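Local coordinates for protein beta-N-acetylhexosaminidase (Mycobacterium smegmatis, PDB 4YYF) that probably hydrolyses terminal non-reducing N-acetyl-D-hexosamine residues from N-acetyl-beta-D-hexosaminides, as a member of glycoside hydrolase family 3, at residues A[71-76]-A[111-116]. The protein carries 1 engineered substitution. Residues are numbered along the deposited sequence; the frame is centred on the assembly and turned at random.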
loop_
_atom_site.group_PDB
_atom_site.type_symbol
_atom_site.label_atom_id
_atom_site.label_comp_id
_atom_site.label_asym_id
_atom_site.label_seq_id
_atom_site.Cartn_x
_atom_site.Cartn_y
_atom_site.Cartn_z
ATOM N N ILE A 71 4.047 4.792 9.424
ATOM C CA ILE A 71 4.366 3.571 10.148
ATOM C C ILE A 71 3.275 2.548 9.873
ATOM O O ILE A 71 2.122 2.915 9.639
ATOM C CB ILE A 71 4.501 3.810 11.667
ATOM C CG1 ILE A 71 3.234 4.458 12.225
ATOM C CG2 ILE A 71 5.757 4.660 11.960
ATOM C CD1 ILE A 71 3.203 4.530 13.765
HETATM N N MSE A 72 3.636 1.268 9.879
HETATM C CA MSE A 72 2.655 0.231 9.617
HETATM C C MSE A 72 2.466 -0.663 10.841
HETATM O O MSE A 72 3.428 -1.046 11.507
HETATM C CB MSE A 72 3.050 -0.635 8.421
HETATM C CG MSE A 72 1.958 -1.637 8.073
HETATM SE SE MSE A 72 2.468 -2.834 6.647
HETATM C CE MSE A 72 0.779 -3.787 6.424
ATOM N N ILE A 73 1.209 -0.985 11.116
ATOM C CA ILE A 73 0.845 -1.902 12.178
ATOM C C ILE A 73 0.686 -3.277 11.537
ATOM O O ILE A 73 -0.040 -3.424 10.555
ATOM C CB ILE A 73 -0.510 -1.505 12.789
ATOM C CG1 ILE A 73 -0.493 -0.047 13.272
ATOM C CG2 ILE A 73 -0.901 -2.446 13.910
ATOM C CD1 ILE A 73 0.561 0.262 14.317
ATOM N N GLY A 74 1.337 -4.296 12.090
ATOM C CA GLY A 74 1.204 -5.636 11.545
ATOM C C GLY A 74 1.060 -6.681 12.620
ATOM O O GLY A 74 0.904 -6.346 13.797
ATOM N N SER A 75 1.131 -7.953 12.230
ATOM C CA SER A 75 1.075 -9.045 13.201
ATOM C C SER A 75 2.238 -8.975 14.202
ATOM O O SER A 75 2.151 -9.509 15.299
ATOM C CB SER A 75 1.079 -10.397 12.487
ATOM O OG SER A 75 2.198 -10.489 11.633
ATOM N N TRP A 76 3.315 -8.299 13.813
ATOM C CA TRP A 76 4.512 -8.152 14.645
ATOM C C TRP A 76 4.367 -6.993 15.644
ATOM O O TRP A 76 5.276 -6.715 16.418
ATOM C CB TRP A 76 5.725 -7.888 13.737
ATOM C CG TRP A 76 5.517 -6.664 12.908
ATOM C CD1 TRP A 76 5.812 -5.380 13.257
ATOM C CD2 TRP A 76 4.933 -6.602 11.599
ATOM N NE1 TRP A 76 5.446 -4.520 12.247
ATOM C CE2 TRP A 76 4.907 -5.245 11.219
ATOM C CE3 TRP A 76 4.431 -7.562 10.714
ATOM C CZ2 TRP A 76 4.397 -4.822 9.987
ATOM C CZ3 TRP A 76 3.927 -7.142 9.492
ATOM C CH2 TRP A 76 3.914 -5.786 9.139
ATOM N N SER A 111 -6.586 -9.745 9.108
ATOM C CA SER A 111 -7.382 -8.841 9.922
ATOM C C SER A 111 -6.594 -8.507 11.184
ATOM O O SER A 111 -6.929 -8.961 12.280
ATOM C CB SER A 111 -8.708 -9.517 10.261
ATOM O OG SER A 111 -9.635 -8.614 10.831
ATOM N N ARG A 112 -5.541 -7.709 11.026
ATOM C CA ARG A 112 -4.610 -7.461 12.130
ATOM C C ARG A 112 -5.256 -6.730 13.315
ATOM O O ARG A 112 -4.745 -6.785 14.424
ATOM C CB ARG A 112 -3.380 -6.692 11.629
ATOM C CG ARG A 112 -2.665 -7.347 10.432
ATOM C CD ARG A 112 -2.450 -8.851 10.618
ATOM N NE ARG A 112 -1.655 -9.438 9.530
ATOM C CZ ARG A 112 -1.892 -10.623 8.972
ATOM N NH1 ARG A 112 -2.905 -11.369 9.386
ATOM N NH2 ARG A 112 -1.111 -11.065 7.995
ATOM N N LEU A 113 -6.394 -6.073 13.089
ATOM C CA LEU A 113 -7.076 -5.364 14.179
ATOM C C LEU A 113 -8.281 -6.111 14.775
ATOM O O LEU A 113 -9.003 -5.568 15.628
ATOM C CB LEU A 113 -7.492 -3.967 13.715
ATOM C CG LEU A 113 -6.356 -3.071 13.203
ATOM C CD1 LEU A 113 -6.923 -1.720 12.749
ATOM C CD2 LEU A 113 -5.292 -2.882 14.286
ATOM N N ALA A 114 -8.487 -7.356 14.359
ATOM C CA ALA A 114 -9.675 -8.125 14.778
ATOM C C ALA A 114 -9.894 -8.209 16.288
ATOM O O ALA A 114 -11.034 -8.260 16.750
ATOM C CB ALA A 114 -9.670 -9.525 14.168
ATOM N N SER A 115 -8.810 -8.241 17.056
ATOM C CA SER A 115 -8.929 -8.370 18.510
ATOM C C SER A 115 -9.582 -7.126 19.111
ATOM O O SER A 115 -10.181 -7.182 20.193
ATOM C CB SER A 115 -7.556 -8.609 19.145
ATOM O OG SER A 115 -6.688 -7.533 18.847
ATOM N N LEU A 116 -9.481 -6.009 18.391
ATOM C CA LEU A 116 -10.021 -4.731 18.861
ATOM C C LEU A 116 -11.299 -4.311 18.145
ATOM O O LEU A 116 -12.150 -3.642 18.720
ATOM C CB LEU A 116 -8.969 -3.619 18.709
ATOM C CG LEU A 116 -7.730 -3.715 19.601
ATOM C CD1 LEU A 116 -6.653 -2.743 19.115
ATOM C CD2 LEU A 116 -8.072 -3.419 21.046
HETATM O O HOH W 1 0.959 -8.317 9.288
#
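With CG beside its backbone N (chi1 -54°) and a second bend at chi2 (-46°), Arg-112 folds its aliphatic stem past the backbone of Gly-74 and Ser-75 before the chain straightens toward the guanidinium. Its CG approaches the carbonyl carbon of Gly-74, and Arg-112 CD lies 4.0 Å from Ser-75 N. Beyond them, Ser-75 CB sits over one face of the guanidinium, 4.1 Å from Arg-112 NE. The polar link is indirect: one water accepts the N-H of Ser-75 (N to water O 3.0 Å) and that of Arg-112 NE (NE to water O 2.9 Å), tying the guanidinium end of the side chain to the main chain of the facing loop. On the apolar side, Ile-73 CG2 meets Leu-113 CD2 loosely at 4.4 Å. Leu-113 and Arg-112 both also pack on Val-103 of strand 100-107, which pairs in parallel with strand 70-73. Within the 71-76 loop, the Trp-76 ring turns back so that Gly-74 CA lies 3.5 Å above its plane, toward the rim. Glu-105 secures the type I turn from Ser-111 to Ala-114 through hydrogen bonds to Ser-111 OG and Leu-113 N. The loop after parallel strand 70-73 thus meets the turn following the antiparallel pair 100-107 and 110-111, a hairpin extension of the neighbouring strand, at the C-terminal end of strand 70-73 in the family 3 TIM-barrel domain.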